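Local coordinates for GXWXG domain-containing protein (Thermomonospora curvata, PDB 4MVE), which is of unknown function but joins a GXWXG region to a DUF4334 region in a single compact, largely antiparallel beta fold, at residues 29-35 with 121-125; 39-44 with 124-130; 93-99 with 110-116. All coordinates share one frame; numbering follows the deposited sequence.

Contact 1. Residues 29-35 with 121-125; sequences YDRLAPV and HFRRV
R123 crosses the aromatic ring of Y29 at about a right angle, its aliphatic part lying over one face of the phenol. The carbon that leads is CG of R123, 3.7 Å from the centroid of the Y29 ring and displaced toward the rim, in a CH-pi contact. A bend at chi2 (-86°) then swings the guanidinium to the rim of that ring, where CE1 of Y29 faces the centre of the guanidinium with the two planes 34° apart. Beyond the ring, OH of Y29 donates to O of H121 at 2.7 Å, coming from above the carbonyl plane instead of within it. The contact joins helix 22-29 and the short strand after it to strand 118-124: Y29 lies on the helix, a type I turn runs from it to L32, and the loosely paired strand 33-34 lies beside strand 118-124. There N of R124 donates to O of A33 at 3.0 Å. L32 presses on R123 obliquely, CB to CB at 3.5 Å. V35 uses both branches, CG1 reaching CB of R124 at 3.4 Å and CG2 lying against CB of F122. S108 OG bonds both V35 N and F122 O.

Contact 2. Residues 39-44 with 124-130; sequences FMLGTW and RVNDDMV
F39 meets V130 because its CG stands anti to the backbone N (chi1 177°), which sends the ring out toward strand 129-136, while V130 turns CG1 anti to its own carbonyl carbon and into the path of three side chains. The phenylalanine arrives edge first: CE2 of F39 lies 3.6 Å from CG1 of V130, and O of N126 also sits at the ring edge, near its plane. M40, a selenomethionine, is bent at chi2 and chi3 and comes tip to tip with V130, its SE 3.9 Å from CG1 of V130 and its CE close to the other methyl. The same CE lies over one face of the W44 indole, offset toward the rim. W44 crosses V130 at about a right angle, with CH2 of W44 3.8 Å from CG1 of V130. In sequence W44 is the tryptophan of the G-X-W-X-G signature that names the family, and G42 is the glycine that opens it. The indole is further held by NE1 of W44 donating to O of M40 at 2.9 Å, from above the carbonyl plane.

On the other segment the chain reverses in a type I turn from N126 to M129. OD1 of N126 accepts from N of D128 at 2.9 Å, an Asx turn, and O of M129 takes both V125 N and N126 N, the pattern of a classic beta bulge. R124 lays one face of its guanidinium over CA of N126, and its NH2 forms a salt bridge with OD1 of D127 at 2.9 Å, the carboxylate being met from above its plane. R149 ties the two sides together, making a cation-pi contact with F39 and donating NH2 to O of F39 and O of D127.

Contact 3. Residues 93-99 with 110-116; sequences LGLARLR and AMIYDKQ
O of L95 is gripped twice, by N of D114 at 2.9 Å in a nearly straight bond (176°) and by a water that also donates to O of L93 and accepts from N of K115. O of L93, two residues earlier, likewise has two donors, that water and NE2 of Q116, the latter at 3.0 Å with the acceptor lying in the plane of the amide. Between these bonds G94 runs so close to K115 that a beta carbon there would strike CG of the lysine.

Farther along, R97 puts its CG between the backbone N and the carbonyl carbon (chi1 67°), which, with a bend at chi2, carries the chain across the neighbouring strand. One face of its guanidinium lies against I112, with NH2 of R97 3.6 Å from CG2 of I112. NH1 of R97 makes a salt bridge to OD1 of D114 at 2.9 Å; the planes are 60° apart and the hydrogen bond is weak and bent. A long, weak bond joins NH1 of R97 to O of Y113, and a water links NH2 to the same carbonyl. With an alanine in place of R97, D114 would probably lose its charged mate across the strands and I112 the flat group that covers it.

I112 is touched from its other end by R99, whose CB lies 3.9 Å from CD1 of I112, while R99 NH2 pairs with D73. On the reverse face A96 CB packs against CG of M111 at 3.9 Å, and CD2 of L98 approaches CB of the same selenomethionine. Paired backbone bonds, R97 with I112 and R99 with A110, alternate with the non-hydrogen-bonded pairs A96-Y113 and L98-M111, the alternation of antiparallel pairing, here in the beta hairpin of strands 96-103 and 106-113.

All three contacts belong to one antiparallel sheet. Contacts 1 and 2 interleave along the chain, starting at 29-35 and 39-44 and ending on overlapping residues, sharing R124 and V125; contact 3, a local hairpin, is nested inside the loops they close. Centres of contacts 1 and 2 are about 11 Å apart, and V130 and M40 pack against F122. Contact 3 is farther off, about 19 Å from contact 1 and 17 Å from contact 2, centre to centre, yet F122 touches M111 and L98, and M40 touches L98. Contacts 1 and 2 join the GXWXG range to the DUF4334 range, consistent with the two packing as one fold; contact 3 lies within the latter.

Contact 1. Residues 29-35 with 121-125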
# COMPACT_ATOMS: atom_id res chain seq x y z
N TYR A 29 -6.59 5.90 -9.75
CA TYR A 29 -7.06 5.43 -8.46
C TYR A 29 -8.53 5.79 -8.21
O TYR A 29 -9.30 4.93 -7.76
CB TYR A 29 -6.17 6.02 -7.37
CG TYR A 29 -6.53 5.60 -5.95
CD1 TYR A 29 -7.38 6.38 -5.17
CD2 TYR A 29 -5.93 4.49 -5.36
CE1 TYR A 29 -7.68 6.02 -3.85
CE2 TYR A 29 -6.17 4.16 -4.03
CZ TYR A 29 -7.08 4.90 -3.29
OH TYR A 29 -7.33 4.56 -1.99
N ASP A 30 -8.92 7.04 -8.49
CA ASP A 30 -10.29 7.53 -8.26
C ASP A 30 -11.35 6.75 -9.05
O ASP A 30 -12.52 6.82 -8.70
CB ASP A 30 -10.39 9.03 -8.57
CG ASP A 30 -9.67 9.93 -7.56
OD1 ASP A 30 -9.35 9.44 -6.44
OD2 ASP A 30 -9.46 11.12 -7.87
N ARG A 31 -10.95 5.97 -10.07
CA ARG A 31 -11.85 5.17 -10.90
C ARG A 31 -11.89 3.71 -10.41
O ARG A 31 -12.66 2.90 -10.94
CB ARG A 31 -11.41 5.26 -12.37
CG ARG A 31 -11.86 6.57 -13.02
CD ARG A 31 -10.97 7.06 -14.14
NE ARG A 31 -10.94 6.15 -15.27
CZ ARG A 31 -9.97 6.13 -16.18
NH1 ARG A 31 -10.01 5.25 -17.18
NH2 ARG A 31 -8.95 6.98 -16.10
N LEU A 32 -11.12 3.38 -9.37
CA LEU A 32 -11.06 2.03 -8.84
C LEU A 32 -12.13 1.74 -7.82
O LEU A 32 -12.65 2.63 -7.14
CB LEU A 32 -9.68 1.71 -8.23
CG LEU A 32 -8.45 1.81 -9.17
CD1 LEU A 32 -7.19 1.54 -8.38
CD2 LEU A 32 -8.55 0.85 -10.38
N ALA A 33 -12.47 0.45 -7.73
CA ALA A 33 -13.47 -0.08 -6.83
C ALA A 33 -12.91 -0.27 -5.41
O ALA A 33 -11.76 -0.69 -5.26
CB ALA A 33 -13.99 -1.41 -7.37
N PRO A 34 -13.73 -0.03 -4.36
CA PRO A 34 -13.28 -0.34 -2.99
C PRO A 34 -13.18 -1.86 -2.76
O PRO A 34 -13.74 -2.65 -3.54
CB PRO A 34 -14.36 0.27 -2.10
CG PRO A 34 -15.56 0.42 -2.95
CD PRO A 34 -15.14 0.42 -4.39
N VAL A 35 -12.47 -2.27 -1.70
CA VAL A 35 -12.29 -3.68 -1.35
C VAL A 35 -12.75 -3.90 0.08
O VAL A 35 -12.52 -3.02 0.92
CB VAL A 35 -10.83 -4.22 -1.55
CG1 VAL A 35 -10.45 -4.23 -3.02
CG2 VAL A 35 -9.78 -3.47 -0.73
N HIS A 121 -5.31 3.73 2.24
CA HIS A 121 -6.64 3.45 1.63
C HIS A 121 -6.45 2.55 0.42
O HIS A 121 -5.72 2.93 -0.50
CB HIS A 121 -7.34 4.75 1.25
CG HIS A 121 -7.47 5.72 2.38
ND1 HIS A 121 -8.66 5.82 3.13
CD2 HIS A 121 -6.58 6.63 2.85
CE1 HIS A 121 -8.45 6.79 4.00
NE2 HIS A 121 -7.22 7.32 3.85
N PHE A 122 -7.01 1.34 0.46
CA PHE A 122 -6.80 0.36 -0.61
C PHE A 122 -7.94 0.31 -1.63
O PHE A 122 -9.11 0.30 -1.26
CB PHE A 122 -6.61 -1.04 -0.01
CG PHE A 122 -5.43 -1.14 0.90
CD1 PHE A 122 -4.14 -0.87 0.44
CD2 PHE A 122 -5.59 -1.46 2.24
CE1 PHE A 122 -3.05 -0.94 1.30
CE2 PHE A 122 -4.51 -1.50 3.10
CZ PHE A 122 -3.23 -1.27 2.62
N ARG A 123 -7.58 0.22 -2.91
CA ARG A 123 -8.57 0.03 -3.97
C ARG A 123 -8.11 -1.14 -4.82
O ARG A 123 -6.92 -1.33 -4.99
CB ARG A 123 -8.76 1.29 -4.83
CG ARG A 123 -9.22 2.53 -4.10
CD ARG A 123 -10.71 2.70 -3.88
NE ARG A 123 -10.94 3.93 -3.11
CZ ARG A 123 -11.17 5.13 -3.65
NH1 ARG A 123 -11.26 5.27 -4.97
NH2 ARG A 123 -11.32 6.19 -2.87
N ARG A 124 -9.04 -1.88 -5.40
CA ARG A 124 -8.76 -3.06 -6.20
C ARG A 124 -8.24 -2.72 -7.59
O ARG A 124 -8.85 -1.92 -8.30
CB ARG A 124 -10.07 -3.90 -6.34
CG ARG A 124 -9.90 -5.25 -7.08
CD ARG A 124 -11.22 -5.99 -7.22
NE ARG A 124 -11.06 -7.30 -7.86
CZ ARG A 124 -11.13 -7.50 -9.17
NH1 ARG A 124 -11.36 -6.49 -10.00
NH2 ARG A 124 -10.96 -8.72 -9.67
N VAL A 125 -7.16 -3.38 -8.00
CA VAL A 125 -6.65 -3.37 -9.39
C VAL A 125 -7.20 -4.68 -10.03
O VAL A 125 -7.88 -4.62 -11.06
CB VAL A 125 -5.11 -3.21 -9.53
CG1 VAL A 125 -4.65 -3.46 -10.97
CG2 VAL A 125 -4.68 -1.83 -9.05
O HOH W 1 -11.15 -1.88 -9.39

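Contact 2. Residues 39-44 with 124-130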
# COMPACT_ATOMS: atom_id res chain seq x y z
N PHE A 39 -10.49 -9.16 2.11
CA PHE A 39 -9.80 -9.26 0.82
C PHE A 39 -8.28 -9.02 0.99
O PHE A 39 -7.48 -9.53 0.21
CB PHE A 39 -10.38 -8.22 -0.15
CG PHE A 39 -9.74 -8.13 -1.52
CD1 PHE A 39 -10.26 -8.84 -2.60
CD2 PHE A 39 -8.67 -7.26 -1.76
CE1 PHE A 39 -9.67 -8.74 -3.87
CE2 PHE A 39 -8.10 -7.15 -3.02
CZ PHE A 39 -8.60 -7.89 -4.07
N MSE A 40 -7.91 -8.20 1.99
CA MSE A 40 -6.53 -7.86 2.25
C MSE A 40 -5.77 -8.94 3.01
O MSE A 40 -4.54 -8.84 3.07
CB MSE A 40 -6.42 -6.53 3.03
CG MSE A 40 -6.99 -5.32 2.29
SE MSE A 40 -6.24 -5.04 0.52
CE MSE A 40 -4.24 -5.08 0.93
N LEU A 41 -6.47 -9.93 3.64
CA LEU A 41 -5.80 -10.94 4.46
C LEU A 41 -4.75 -11.76 3.63
O LEU A 41 -5.04 -12.25 2.55
CB LEU A 41 -6.80 -11.83 5.21
CG LEU A 41 -7.78 -11.08 6.18
CD1 LEU A 41 -8.72 -12.03 6.87
CD2 LEU A 41 -7.04 -10.31 7.22
N GLY A 42 -3.52 -11.78 4.13
CA GLY A 42 -2.39 -12.46 3.50
C GLY A 42 -1.14 -11.62 3.42
O GLY A 42 -1.10 -10.49 3.94
N THR A 43 -0.10 -12.16 2.77
CA THR A 43 1.17 -11.48 2.60
C THR A 43 1.21 -10.86 1.21
O THR A 43 0.78 -11.49 0.23
CB THR A 43 2.34 -12.44 2.86
OG1 THR A 43 2.24 -12.86 4.21
CG2 THR A 43 3.72 -11.79 2.66
N TRP A 44 1.70 -9.61 1.14
CA TRP A 44 1.80 -8.85 -0.12
C TRP A 44 3.18 -8.23 -0.31
O TRP A 44 3.78 -7.74 0.66
CB TRP A 44 0.74 -7.73 -0.19
CG TRP A 44 -0.69 -8.14 -0.04
CD1 TRP A 44 -1.29 -8.59 1.10
CD2 TRP A 44 -1.75 -7.97 -1.01
NE1 TRP A 44 -2.65 -8.76 0.89
CE2 TRP A 44 -2.95 -8.40 -0.40
CE3 TRP A 44 -1.80 -7.45 -2.32
CZ2 TRP A 44 -4.20 -8.35 -1.06
CZ3 TRP A 44 -3.03 -7.40 -2.98
CH2 TRP A 44 -4.21 -7.85 -2.35
N ARG A 124 -9.04 -1.88 -5.40
CA ARG A 124 -8.76 -3.06 -6.20
C ARG A 124 -8.24 -2.72 -7.59
O ARG A 124 -8.85 -1.92 -8.30
CB ARG A 124 -10.07 -3.90 -6.34
CG ARG A 124 -9.90 -5.25 -7.08
CD ARG A 124 -11.22 -5.99 -7.22
NE ARG A 124 -11.06 -7.30 -7.86
CZ ARG A 124 -11.13 -7.50 -9.17
NH1 ARG A 124 -11.36 -6.49 -10.00
NH2 ARG A 124 -10.96 -8.72 -9.67
N VAL A 125 -7.16 -3.38 -8.00
CA VAL A 125 -6.65 -3.37 -9.39
C VAL A 125 -7.20 -4.68 -10.03
O VAL A 125 -7.88 -4.62 -11.06
CB VAL A 125 -5.11 -3.21 -9.53
CG1 VAL A 125 -4.65 -3.46 -10.97
CG2 VAL A 125 -4.68 -1.83 -9.05
N ASN A 126 -6.97 -5.85 -9.37
CA ASN A 126 -7.52 -7.17 -9.71
C ASN A 126 -7.44 -7.97 -8.42
O ASN A 126 -7.03 -7.40 -7.42
CB ASN A 126 -6.78 -7.84 -10.90
CG ASN A 126 -5.29 -7.96 -10.67
OD1 ASN A 126 -4.83 -8.49 -9.65
ND2 ASN A 126 -4.49 -7.43 -11.60
N ASP A 127 -7.78 -9.27 -8.41
CA ASP A 127 -7.77 -10.10 -7.19
C ASP A 127 -6.41 -10.14 -6.46
O ASP A 127 -6.37 -10.39 -5.25
CB ASP A 127 -8.19 -11.53 -7.53
CG ASP A 127 -9.65 -11.64 -7.93
OD1 ASP A 127 -10.43 -10.72 -7.58
OD2 ASP A 127 -10.01 -12.63 -8.61
N ASP A 128 -5.29 -9.91 -7.19
CA ASP A 128 -3.96 -10.01 -6.63
C ASP A 128 -3.18 -8.70 -6.62
O ASP A 128 -1.98 -8.73 -6.35
CB ASP A 128 -3.18 -11.07 -7.42
CG ASP A 128 -3.79 -12.44 -7.33
OD1 ASP A 128 -4.44 -12.74 -6.29
OD2 ASP A 128 -3.66 -13.21 -8.31
N MSE A 129 -3.85 -7.56 -6.91
CA MSE A 129 -3.22 -6.23 -6.94
C MSE A 129 -4.16 -5.17 -6.42
O MSE A 129 -5.34 -5.16 -6.77
CB MSE A 129 -2.78 -5.83 -8.36
CG MSE A 129 -1.69 -6.68 -8.94
SE MSE A 129 -1.30 -6.04 -10.73
CE MSE A 129 0.14 -7.24 -11.11
N VAL A 130 -3.63 -4.31 -5.57
CA VAL A 130 -4.32 -3.13 -5.01
C VAL A 130 -3.41 -1.94 -5.12
O VAL A 130 -2.19 -2.11 -5.11
CB VAL A 130 -4.79 -3.28 -3.52
CG1 VAL A 130 -5.73 -4.46 -3.32
CG2 VAL A 130 -3.61 -3.31 -2.54

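Contact 3. Residues 93-99 with 110-116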
# COMPACT_ATOMS: atom_id res chain seq x y z
N LEU A 93 8.30 1.11 14.29
CA LEU A 93 7.30 2.17 14.06
C LEU A 93 5.92 1.75 14.60
O LEU A 93 4.94 2.48 14.45
CB LEU A 93 7.19 2.53 12.56
CG LEU A 93 8.31 3.43 12.02
CD1 LEU A 93 9.46 2.60 11.53
CD2 LEU A 93 7.83 4.22 10.83
N GLY A 94 5.86 0.55 15.16
CA GLY A 94 4.63 -0.00 15.70
C GLY A 94 3.95 -0.88 14.66
O GLY A 94 4.39 -0.96 13.50
N LEU A 95 2.86 -1.53 15.07
CA LEU A 95 2.13 -2.42 14.20
C LEU A 95 0.92 -1.68 13.60
O LEU A 95 0.96 -0.45 13.48
CB LEU A 95 1.76 -3.75 14.92
CG LEU A 95 2.99 -4.64 15.22
CD1 LEU A 95 2.64 -5.77 16.15
CD2 LEU A 95 3.61 -5.22 13.94
N ALA A 96 -0.10 -2.43 13.12
CA ALA A 96 -1.21 -1.80 12.45
C ALA A 96 -2.45 -2.69 12.48
O ALA A 96 -2.44 -3.77 13.06
CB ALA A 96 -0.83 -1.46 11.01
N ARG A 97 -3.55 -2.18 11.94
CA ARG A 97 -4.82 -2.89 11.88
C ARG A 97 -5.63 -2.37 10.68
O ARG A 97 -5.23 -1.39 10.03
CB ARG A 97 -5.59 -2.79 13.21
CG ARG A 97 -6.06 -1.40 13.55
CD ARG A 97 -6.11 -1.14 15.06
NE ARG A 97 -6.51 0.26 15.28
CZ ARG A 97 -5.76 1.33 14.98
NH1 ARG A 97 -4.52 1.17 14.49
NH2 ARG A 97 -6.22 2.55 15.19
N LEU A 98 -6.71 -3.07 10.36
CA LEU A 98 -7.57 -2.73 9.23
C LEU A 98 -8.93 -2.26 9.68
O LEU A 98 -9.54 -2.86 10.59
CB LEU A 98 -7.77 -3.94 8.32
CG LEU A 98 -6.56 -4.41 7.48
CD1 LEU A 98 -6.75 -5.85 7.03
CD2 LEU A 98 -6.36 -3.51 6.25
N ARG A 99 -9.41 -1.20 9.04
CA ARG A 99 -10.76 -0.65 9.27
C ARG A 99 -11.33 -0.18 7.93
O ARG A 99 -10.57 -0.10 6.95
CB ARG A 99 -10.74 0.51 10.28
CG ARG A 99 -10.25 0.16 11.70
CD ARG A 99 -11.24 -0.82 12.37
NE ARG A 99 -10.98 -1.05 13.79
CZ ARG A 99 -10.23 -2.04 14.28
NH1 ARG A 99 -9.57 -2.85 13.47
NH2 ARG A 99 -10.10 -2.18 15.59
N ALA A 110 -8.81 0.05 4.75
CA ALA A 110 -7.68 0.91 4.96
C ALA A 110 -6.79 0.37 6.06
O ALA A 110 -7.32 -0.13 7.03
CB ALA A 110 -8.17 2.32 5.32
N MSE A 111 -5.45 0.42 5.90
CA MSE A 111 -4.59 0.03 7.01
C MSE A 111 -4.31 1.25 7.88
O MSE A 111 -3.95 2.29 7.37
CB MSE A 111 -3.28 -0.57 6.51
CG MSE A 111 -2.56 -1.37 7.56
SE MSE A 111 -0.69 -1.58 7.00
CE MSE A 111 -0.10 0.24 7.19
N ILE A 112 -4.50 1.14 9.19
CA ILE A 112 -4.22 2.28 10.10
C ILE A 112 -3.02 1.91 10.98
O ILE A 112 -3.09 0.91 11.65
CB ILE A 112 -5.47 2.60 10.97
CG1 ILE A 112 -6.72 2.87 10.08
CG2 ILE A 112 -5.18 3.76 11.99
CD1 ILE A 112 -8.00 3.26 10.77
N TYR A 113 -1.95 2.73 11.02
CA TYR A 113 -0.84 2.42 11.94
C TYR A 113 -1.31 2.60 13.36
O TYR A 113 -2.11 3.52 13.64
CB TYR A 113 0.38 3.32 11.68
CG TYR A 113 1.23 2.90 10.50
CD1 TYR A 113 0.81 3.13 9.19
CD2 TYR A 113 2.47 2.30 10.69
CE1 TYR A 113 1.62 2.78 8.09
CE2 TYR A 113 3.29 1.95 9.61
CZ TYR A 113 2.85 2.17 8.31
OH TYR A 113 3.70 1.83 7.27
N ASP A 114 -0.83 1.74 14.25
CA ASP A 114 -1.17 1.84 15.67
C ASP A 114 -0.54 3.04 16.31
O ASP A 114 -1.13 3.61 17.24
CB ASP A 114 -0.68 0.58 16.43
CG ASP A 114 -1.40 -0.69 16.05
OD1 ASP A 114 -2.40 -0.60 15.28
OD2 ASP A 114 -1.00 -1.76 16.55
N LYS A 115 0.71 3.38 15.90
CA LYS A 115 1.48 4.39 16.63
C LYS A 115 1.93 5.55 15.77
O LYS A 115 2.77 6.33 16.21
CB LYS A 115 2.71 3.71 17.28
CG LYS A 115 2.36 2.62 18.29
CD LYS A 115 2.57 3.10 19.70
CE LYS A 115 1.42 2.77 20.63
NZ LYS A 115 1.50 3.56 21.90
N GLN A 116 1.37 5.69 14.57
CA GLN A 116 1.75 6.72 13.59
C GLN A 116 0.51 7.27 12.94
O GLN A 116 -0.40 6.48 12.66
CB GLN A 116 2.69 6.14 12.49
CG GLN A 116 3.90 5.33 13.01
CD GLN A 116 4.83 6.13 13.87
OE1 GLN A 116 4.90 7.36 13.81
NE2 GLN A 116 5.54 5.45 14.75
O HOH W 2 2.29 1.91 14.19
O HOH W 3 2.17 -1.30 17.76
O HOH W 4 -4.51 4.84 15.29